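Local coordinates for SusD superfamily protein (Parabacteroides distasonis, PDB 3OTN) that probably binds carbohydrate or another nutrient at the bacterial outer membrane, at residues Trp355-Met366 against Gln413-Lys423. Sequence-based numbering, arbitrary orientation.
With EDO (1,2-ethanediol), chain S.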
ATOM      1  N   TRP A 355       6.303  -1.585  -7.707  1.00 16.95           N
ATOM      2  CA  TRP A 355       5.771  -1.612  -6.324  1.00 16.90           C
ATOM      3  C   TRP A 355       4.251  -1.825  -6.365  1.00 20.49           C
ATOM      4  O   TRP A 355       3.531  -1.054  -6.991  1.00 19.83           O
ATOM      5  CB  TRP A 355       6.117  -0.333  -5.592  1.00 13.88           C
ATOM      6  CG  TRP A 355       5.525  -0.157  -4.224  1.00 16.46           C
ATOM      7  CD1 TRP A 355       4.410   0.583  -3.902  1.00 20.17           C
ATOM      8  CD2 TRP A 355       5.977  -0.743  -2.996  1.00 15.47           C
ATOM      9  NE1 TRP A 355       4.181   0.522  -2.561  1.00 18.25           N
ATOM     10  CE2 TRP A 355       5.120  -0.278  -1.976  1.00 21.55           C
ATOM     11  CE3 TRP A 355       7.054  -1.568  -2.652  1.00 23.48           C
ATOM     12  CZ2 TRP A 355       5.284  -0.633  -0.645  1.00 20.23           C
ATOM     13  CZ3 TRP A 355       7.230  -1.916  -1.315  1.00 20.71           C
ATOM     14  CH2 TRP A 355       6.339  -1.446  -0.333  1.00 23.66           C
ATOM     15  N   SER A 356       3.770  -2.866  -5.702  1.00 17.36           N
ATOM     16  CA  SER A 356       2.338  -3.165  -5.716  1.00 21.62           C
ATOM     17  C   SER A 356       1.442  -2.207  -4.948  1.00 19.81           C
ATOM     18  O   SER A 356       1.780  -1.777  -3.854  1.00 19.00           O
ATOM     19  CB  SER A 356       2.100  -4.560  -5.181  1.00 20.45           C
ATOM     20  OG  SER A 356       2.621  -5.461  -6.088  1.00 22.29           O
ATOM     21  N   VAL A 357       0.303  -1.874  -5.547  1.00 19.24           N
ATOM     22  CA  VAL A 357      -0.819  -1.252  -4.839  1.00 20.12           C
ATOM     23  C   VAL A 357      -1.851  -2.348  -4.485  1.00 19.97           C
ATOM     24  O   VAL A 357      -2.310  -2.411  -3.348  1.00 20.09           O
ATOM     25  CB  VAL A 357      -1.466  -0.113  -5.691  1.00 21.80           C
ATOM     26  CG1 VAL A 357      -2.730   0.426  -5.039  1.00 20.06           C
ATOM     27  CG2 VAL A 357      -0.458   0.995  -5.921  1.00 24.86           C
ATOM     28  N   TYR A 358      -2.225  -3.182  -5.452  1.00 17.86           N
ATOM     29  CA  TYR A 358      -3.046  -4.396  -5.181  1.00 18.34           C
ATOM     30  C   TYR A 358      -2.459  -5.599  -5.888  1.00 16.59           C
ATOM     31  O   TYR A 358      -2.131  -5.521  -7.073  1.00 16.87           O
ATOM     32  CB  TYR A 358      -4.522  -4.243  -5.613  1.00 21.32           C
ATOM     33  CG  TYR A 358      -5.280  -3.346  -4.684  1.00 16.87           C
ATOM     34  CD1 TYR A 358      -5.604  -3.767  -3.412  1.00 21.22           C
ATOM     35  CD2 TYR A 358      -5.620  -2.053  -5.052  1.00 21.03           C
ATOM     36  CE1 TYR A 358      -6.244  -2.926  -2.515  1.00 21.64           C
ATOM     37  CE2 TYR A 358      -6.261  -1.209  -4.165  1.00 20.71           C
ATOM     38  CZ  TYR A 358      -6.574  -1.664  -2.903  1.00 23.73           C
ATOM     39  OH  TYR A 358      -7.174  -0.845  -2.016  1.00 19.63           O
ATOM     40  N   ARG A 359      -2.356  -6.709  -5.173  1.00 19.10           N
ATOM     41  CA  ARG A 359      -2.024  -8.000  -5.751  1.00 19.28           C
ATOM     42  C   ARG A 359      -3.052  -9.044  -5.297  1.00 17.27           C
ATOM     43  O   ARG A 359      -3.802  -8.834  -4.370  1.00 17.77           O
ATOM     44  CB  ARG A 359      -0.595  -8.419  -5.420  1.00 19.23           C
ATOM     45  CG  ARG A 359      -0.296  -8.761  -3.959  1.00 19.46           C
ATOM     46  CD  ARG A 359       1.150  -9.118  -3.866  1.00 20.41           C
ATOM     47  NE  ARG A 359       1.660  -9.430  -2.516  1.00 18.94           N
ATOM     48  CZ  ARG A 359       1.963 -10.646  -2.056  1.00 17.63           C
ATOM     49  NH1 ARG A 359       1.749 -11.734  -2.797  1.00 22.44           N
ATOM     50  NH2 ARG A 359       2.527 -10.786  -0.840  1.00 17.84           N
ATOM     51  N   TYR A 360      -3.119 -10.141  -6.017  1.00 17.35           N
ATOM     52  CA  TYR A 360      -4.151 -11.157  -5.799  1.00 19.28           C
ATOM     53  C   TYR A 360      -4.183 -11.741  -4.403  1.00 20.57           C
ATOM     54  O   TYR A 360      -5.282 -11.991  -3.863  1.00 22.10           O
ATOM     55  CB  TYR A 360      -3.954 -12.262  -6.828  1.00 21.08           C
ATOM     56  CG  TYR A 360      -5.075 -13.249  -7.022  1.00 18.41           C
ATOM     57  CD1 TYR A 360      -6.378 -12.830  -7.203  1.00 21.11           C
ATOM     58  CD2 TYR A 360      -4.792 -14.595  -7.161  1.00 20.46           C
ATOM     59  CE1 TYR A 360      -7.375 -13.740  -7.462  1.00 21.28           C
ATOM     60  CE2 TYR A 360      -5.778 -15.513  -7.420  1.00 24.77           C
ATOM     61  CZ  TYR A 360      -7.060 -15.083  -7.572  1.00 24.81           C
ATOM     62  OH  TYR A 360      -8.035 -15.990  -7.812  1.00 27.12           O
ATOM     63  N   THR A 361      -3.020 -11.948  -3.786  1.00 19.11           N
ATOM     64  CA  THR A 361      -3.020 -12.482  -2.388  1.00 20.80           C
ATOM     65  C   THR A 361      -3.844 -11.618  -1.421  1.00 20.14           C
ATOM     66  O   THR A 361      -4.635 -12.145  -0.630  1.00 20.12           O
ATOM     67  CB  THR A 361      -1.606 -12.730  -1.826  1.00 18.62           C
ATOM     68  OG1 THR A 361      -0.962 -13.746  -2.592  1.00 18.90           O
ATOM     69  CG2 THR A 361      -1.654 -13.184  -0.338  1.00 16.43           C
ATOM     70  N   ASP A 362      -3.689 -10.299  -1.525  1.00 21.47           N
ATOM     71  CA  ASP A 362      -4.434  -9.320  -0.728  1.00 22.66           C
ATOM     72  C   ASP A 362      -5.929  -9.461  -1.007  1.00 21.46           C
ATOM     73  O   ASP A 362      -6.727  -9.524  -0.088  1.00 19.68           O
ATOM     74  CB  ASP A 362      -3.958  -7.914  -1.116  1.00 24.02           C
ATOM     75  CG  ASP A 362      -4.465  -6.785  -0.197  1.00 31.15           C
ATOM     76  OD1 ASP A 362      -5.219  -6.988   0.804  1.00 26.17           O
ATOM     77  OD2 ASP A 362      -4.050  -5.632  -0.508  1.00 36.13           O
ATOM     78  N   VAL A 363      -6.286  -9.596  -2.277  1.00 21.65           N
ATOM     79  CA  VAL A 363      -7.694  -9.700  -2.652  1.00 20.94           C
ATOM     80  C   VAL A 363      -8.309 -10.989  -2.075  1.00 19.87           C
ATOM     81  O   VAL A 363      -9.419 -10.949  -1.578  1.00 22.70           O
ATOM     82  CB  VAL A 363      -7.923  -9.609  -4.152  1.00 20.96           C
ATOM     83  CG1 VAL A 363      -9.421  -9.849  -4.483  1.00 21.67           C
ATOM     84  CG2 VAL A 363      -7.470  -8.248  -4.675  1.00 18.54           C
ATOM     85  N   LEU A 364      -7.601 -12.112  -2.170  1.00 18.62           N
ATOM     86  CA  LEU A 364      -8.055 -13.375  -1.570  1.00 18.66           C
ATOM     87  C   LEU A 364      -8.301 -13.252  -0.041  1.00 18.44           C
ATOM     88  O   LEU A 364      -9.345 -13.683   0.484  1.00 19.44           O
ATOM     89  CB  LEU A 364      -7.037 -14.484  -1.826  1.00 20.41           C
ATOM     90  CG  LEU A 364      -6.755 -14.922  -3.273  1.00 22.90           C
ATOM     91  CD1 LEU A 364      -5.925 -16.201  -3.314  1.00 16.22           C
ATOM     92  CD2 LEU A 364      -8.063 -15.099  -4.023  1.00 17.11           C
ATOM     93  N   LEU A 365      -7.360 -12.643   0.665  1.00 18.23           N
ATOM     94  CA  LEU A 365      -7.521 -12.480   2.109  1.00 18.26           C
ATOM     95  C   LEU A 365      -8.630 -11.457   2.420  1.00 19.47           C
ATOM     96  O   LEU A 365      -9.324 -11.610   3.404  1.00 23.02           O
ATOM     97  CB  LEU A 365      -6.198 -12.083   2.749  1.00 17.70           C
ATOM     98  CG  LEU A 365      -5.143 -13.197   2.717  1.00 18.18           C
ATOM     99  CD1 LEU A 365      -3.771 -12.609   3.063  1.00 22.38           C
ATOM    100  CD2 LEU A 365      -5.524 -14.292   3.718  1.00 19.12           C
HETATM  101  N   MSE A 366      -8.810 -10.425   1.584  1.00 18.78           N
HETATM  102  CA  MSE A 366      -9.967  -9.518   1.721  1.00 19.42           C
HETATM  103  C   MSE A 366     -11.282 -10.245   1.515  1.00 20.97           C
HETATM  104  O   MSE A 366     -12.231  -9.965   2.236  1.00 19.34           O
HETATM  105  CB  MSE A 366      -9.867  -8.314   0.776  1.00 18.69           C
HETATM  106  CG  MSE A 366      -8.791  -7.329   1.177  1.00 24.11           C
HETATM  107 SE   MSE A 366      -9.047  -5.632   0.250  0.75 22.88          SE
HETATM  108  CE  MSE A 366      -8.716  -6.188  -1.553  1.00 25.44           C
ATOM    109  N   GLN A 413      -2.379 -14.229   8.426  1.00 21.65           N
ATOM    110  CA  GLN A 413      -1.806 -14.341   7.100  1.00 19.65           C
ATOM    111  C   GLN A 413      -1.640 -12.987   6.408  1.00 15.96           C
ATOM    112  O   GLN A 413      -0.728 -12.832   5.611  1.00 17.17           O
ATOM    113  CB  GLN A 413      -2.550 -15.359   6.224  1.00 21.69           C
ATOM    114  CG  GLN A 413      -2.543 -16.775   6.795  1.00 24.51           C
ATOM    115  CD  GLN A 413      -1.157 -17.241   7.195  1.00 22.93           C
ATOM    116  OE1 GLN A 413      -0.186 -16.952   6.504  1.00 25.81           O
ATOM    117  NE2 GLN A 413      -1.055 -17.952   8.309  1.00 20.97           N
ATOM    118  N   ARG A 414      -2.480 -12.007   6.741  1.00 16.93           N
ATOM    119  CA  ARG A 414      -2.283 -10.664   6.257  1.00 17.86           C
ATOM    120  C   ARG A 414      -0.967 -10.091   6.804  1.00 19.89           C
ATOM    121  O   ARG A 414      -0.197  -9.491   6.051  1.00 18.86           O
ATOM    122  CB  ARG A 414      -3.455  -9.760   6.608  1.00 19.35           C
ATOM    123  CG  ARG A 414      -4.730 -10.100   5.805  1.00 25.19           C
ATOM    124  CD  ARG A 414      -5.834  -9.061   6.060  1.00 28.81           C
ATOM    125  NE  ARG A 414      -5.425  -7.802   5.462  1.00 20.74           N
ATOM    126  CZ  ARG A 414      -5.482  -7.518   4.174  1.00 22.57           C
ATOM    127  NH1 ARG A 414      -6.026  -8.361   3.305  1.00 23.27           N
ATOM    128  NH2 ARG A 414      -5.026  -6.357   3.748  1.00 24.70           N
ATOM    129  N   TYR A 415      -0.732 -10.241   8.111  1.00 19.77           N
ATOM    130  CA  TYR A 415       0.502  -9.756   8.705  1.00 19.86           C
ATOM    131  C   TYR A 415       1.706 -10.491   8.085  1.00 19.09           C
ATOM    132  O   TYR A 415       2.670  -9.868   7.637  1.00 19.81           O
ATOM    133  CB  TYR A 415       0.537  -9.969  10.219  1.00 20.79           C
ATOM    134  CG  TYR A 415      -0.138  -8.872  11.044  1.00 19.19           C
ATOM    135  CD1 TYR A 415      -1.521  -8.686  11.014  1.00 18.68           C
ATOM    136  CD2 TYR A 415       0.606  -8.066  11.897  1.00 22.59           C
ATOM    137  CE1 TYR A 415      -2.149  -7.718  11.810  1.00 23.45           C
ATOM    138  CE2 TYR A 415      -0.002  -7.104  12.682  1.00 21.61           C
ATOM    139  CZ  TYR A 415      -1.363  -6.937  12.653  1.00 22.77           C
ATOM    140  OH  TYR A 415      -1.922  -5.963  13.427  1.00 23.41           O
ATOM    141  N   PHE A 416       1.625 -11.812   8.054  1.00 21.27           N
ATOM    142  CA  PHE A 416       2.760 -12.621   7.657  1.00 20.36           C
ATOM    143  C   PHE A 416       3.066 -12.573   6.169  1.00 20.48           C
ATOM    144  O   PHE A 416       4.252 -12.561   5.805  1.00 20.71           O
ATOM    145  CB  PHE A 416       2.621 -14.054   8.120  1.00 22.29           C
ATOM    146  CG  PHE A 416       2.558 -14.214   9.653  1.00 22.52           C
ATOM    147  CD1 PHE A 416       3.464 -13.553  10.495  1.00 23.97           C
ATOM    148  CD2 PHE A 416       1.633 -15.055  10.222  1.00 23.02           C
ATOM    149  CE1 PHE A 416       3.400 -13.727  11.893  1.00 26.13           C
ATOM    150  CE2 PHE A 416       1.566 -15.237  11.616  1.00 21.39           C
ATOM    151  CZ  PHE A 416       2.459 -14.570  12.438  1.00 19.81           C
ATOM    152  N   ASP A 417       2.037 -12.594   5.330  1.00 20.65           N
ATOM    153  CA  ASP A 417       2.212 -12.651   3.878  1.00 20.39           C
ATOM    154  C   ASP A 417       2.368 -11.281   3.236  1.00 22.41           C
ATOM    155  O   ASP A 417       3.129 -11.129   2.265  1.00 18.98           O
ATOM    156  CB  ASP A 417       1.054 -13.397   3.195  1.00 19.04           C
ATOM    157  CG  ASP A 417       1.533 -14.375   2.145  1.00 22.77           C
ATOM    158  OD1 ASP A 417       2.305 -15.263   2.555  1.00 23.81           O
ATOM    159  OD2 ASP A 417       1.172 -14.248   0.940  1.00 26.19           O
ATOM    160  N   LEU A 418       1.640 -10.294   3.762  1.00 20.03           N
ATOM    161  CA  LEU A 418       1.681  -8.938   3.213  1.00 19.36           C
ATOM    162  C   LEU A 418       2.582  -7.936   3.963  1.00 18.06           C
ATOM    163  O   LEU A 418       2.487  -6.728   3.746  1.00 20.63           O
ATOM    164  CB  LEU A 418       0.253  -8.391   3.110  1.00 19.55           C
ATOM    165  CG  LEU A 418      -0.759  -9.366   2.470  1.00 23.56           C
ATOM    166  CD1 LEU A 418      -2.156  -8.750   2.499  1.00 16.46           C
ATOM    167  CD2 LEU A 418      -0.328  -9.692   1.035  1.00 20.71           C
ATOM    168  N   CYS A 419       3.455  -8.406   4.846  1.00 18.38           N
ATOM    169  CA  CYS A 419       4.263  -7.483   5.624  1.00 18.18           C
ATOM    170  C   CYS A 419       5.113  -6.561   4.756  1.00 17.27           C
ATOM    171  O   CYS A 419       5.675  -6.998   3.758  1.00 17.93           O
ATOM    172  CB  CYS A 419       5.185  -8.227   6.594  1.00 18.62           C
ATOM    173  SG  CYS A 419       6.222  -9.544   5.840  1.00 22.11           S
ATOM    174  N   TYR A 420       5.208  -5.302   5.191  1.00 17.79           N
ATOM    175  CA  TYR A 420       6.039  -4.277   4.594  1.00 17.10           C
ATOM    176  C   TYR A 420       5.588  -3.872   3.207  1.00 18.95           C
ATOM    177  O   TYR A 420       6.393  -3.334   2.441  1.00 18.79           O
ATOM    178  CB  TYR A 420       7.528  -4.672   4.639  1.00 18.79           C
ATOM    179  CG  TYR A 420       7.919  -5.101   6.065  1.00 12.77           C
ATOM    180  CD1 TYR A 420       7.813  -4.205   7.123  1.00 20.34           C
ATOM    181  CD2 TYR A 420       8.323  -6.390   6.344  1.00 17.97           C
ATOM    182  CE1 TYR A 420       8.126  -4.585   8.429  1.00 19.83           C
ATOM    183  CE2 TYR A 420       8.631  -6.788   7.661  1.00 21.13           C
ATOM    184  CZ  TYR A 420       8.526  -5.870   8.690  1.00 18.41           C
ATOM    185  OH  TYR A 420       8.833  -6.215   9.999  1.00 23.23           O
ATOM    186  N   GLU A 421       4.308  -4.125   2.902  1.00 18.08           N
ATOM    187  CA  GLU A 421       3.677  -3.763   1.612  1.00 18.59           C
ATOM    188  C   GLU A 421       2.653  -2.644   1.756  1.00 18.80           C
ATOM    189  O   GLU A 421       1.802  -2.458   0.878  1.00 17.84           O
ATOM    190  CB  GLU A 421       2.988  -5.000   1.001  1.00 18.30           C
ATOM    191  CG  GLU A 421       3.904  -6.113   0.558  1.00 21.90           C
ATOM    192  CD  GLU A 421       3.140  -7.356  -0.005  1.00 21.82           C
ATOM    193  OE1 GLU A 421       2.243  -7.199  -0.844  1.00 27.36           O
ATOM    194  OE2 GLU A 421       3.453  -8.483   0.410  1.00 23.16           O
ATOM    195  N   ASN A 422       2.737  -1.881   2.848  1.00 17.07           N
ATOM    196  CA  ASN A 422       1.858  -0.741   3.101  1.00 16.37           C
ATOM    197  C   ASN A 422       0.397  -1.149   3.270  1.00 17.97           C
ATOM    198  O   ASN A 422      -0.517  -0.437   2.826  1.00 19.86           O
ATOM    199  CB  ASN A 422       2.030   0.357   1.988  1.00 18.07           C
ATOM    200  CG  ASN A 422       3.233   1.317   2.220  1.00 20.07           C
ATOM    201  OD1 ASN A 422       3.349   2.313   1.510  1.00 17.16           O
ATOM    202  ND2 ASN A 422       4.139   0.997   3.155  1.00 18.86           N
ATOM    203  N   LYS A 423       0.158  -2.307   3.886  1.00 19.63           N
ATOM    204  CA  LYS A 423      -1.224  -2.794   4.166  1.00 18.71           C
ATOM    205  C   LYS A 423      -1.561  -2.885   5.639  1.00 20.37           C
ATOM    206  O   LYS A 423      -2.724  -2.713   6.027  1.00 21.43           O
ATOM    207  CB  LYS A 423      -1.429  -4.209   3.573  1.00 18.99           C
ATOM    208  CG  LYS A 423      -1.213  -4.322   2.087  1.00 25.11           C
ATOM    209  CD  LYS A 423      -2.191  -3.478   1.306  1.00 21.13           C
ATOM    210  CE  LYS A 423      -1.847  -3.498  -0.189  1.00 27.44           C
ATOM    211  NZ  LYS A 423      -3.028  -3.077  -0.936  1.00 31.60           N
TER
HETATM  212  C1  EDO S 632      -9.180 -19.598  -5.228  1.00 49.94           C
HETATM  213  O1  EDO S 632      -9.385 -20.789  -4.460  1.00 49.23           O
HETATM  214  C2  EDO S 632      -7.693 -19.274  -5.285  1.00 48.29           C
HETATM  215  O2  EDO S 632      -7.394 -18.638  -6.534  1.00 57.68           O
HETATM  216  O   HOH W   1       2.412   2.640  -1.022  1.00 22.23           O
HETATM  217  O   HOH W   2       2.308  -3.137  -1.869  1.00 34.14           O
HETATM  218  O   HOH W   3       3.219 -13.620  -0.763  1.00 23.90           O
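Asp362 shows how one buried carboxylate can tie two segments together, giving each oxygen to a different cation. Arg414 closes end-on upon Asp362 OD1, with NH1 and NH2 each 3.0 Å from that oxygen and both hydrogen bonds bent (146° and 143°), while its NE pairs with Asp427. Lys423 reaches toward Asp362 head-on, its NZ 2.8 Å from Asp362 OD2 and nearly along that C-O axis; the same NZ donates to Val357 O at 2.6 Å. These two cations probably keep Asp362 ionised. A separate salt bridge, side-on, joins Arg359 and Glu421: NE meets OE1 nearly straight, NH2 takes OE2, and the two planar groups lie only 25° apart. The arginine chain, extended from CG to NE, delivers this grip, and Glu421 OE2 also pairs with Lys338.

Apolar contacts fill in between the charges. Leu418 straddles both arginines, CD2 over a guanidinium face of Arg359 and CD1 over one of Arg414, and Leu365 CD1 lies 4.2 Å from Leu418 CD1. Water links Trp355 NE1 to Asn422 OD1.

This is buried packing within the RagB/SusD region: segments 360-366 and 413-418 run antiparallel, axes 10.7 Å apart at closest approach, with strand 249-253 pairing to 355-356 and 358-359 beside them and helix 187-202 against Tyr358 and Met366.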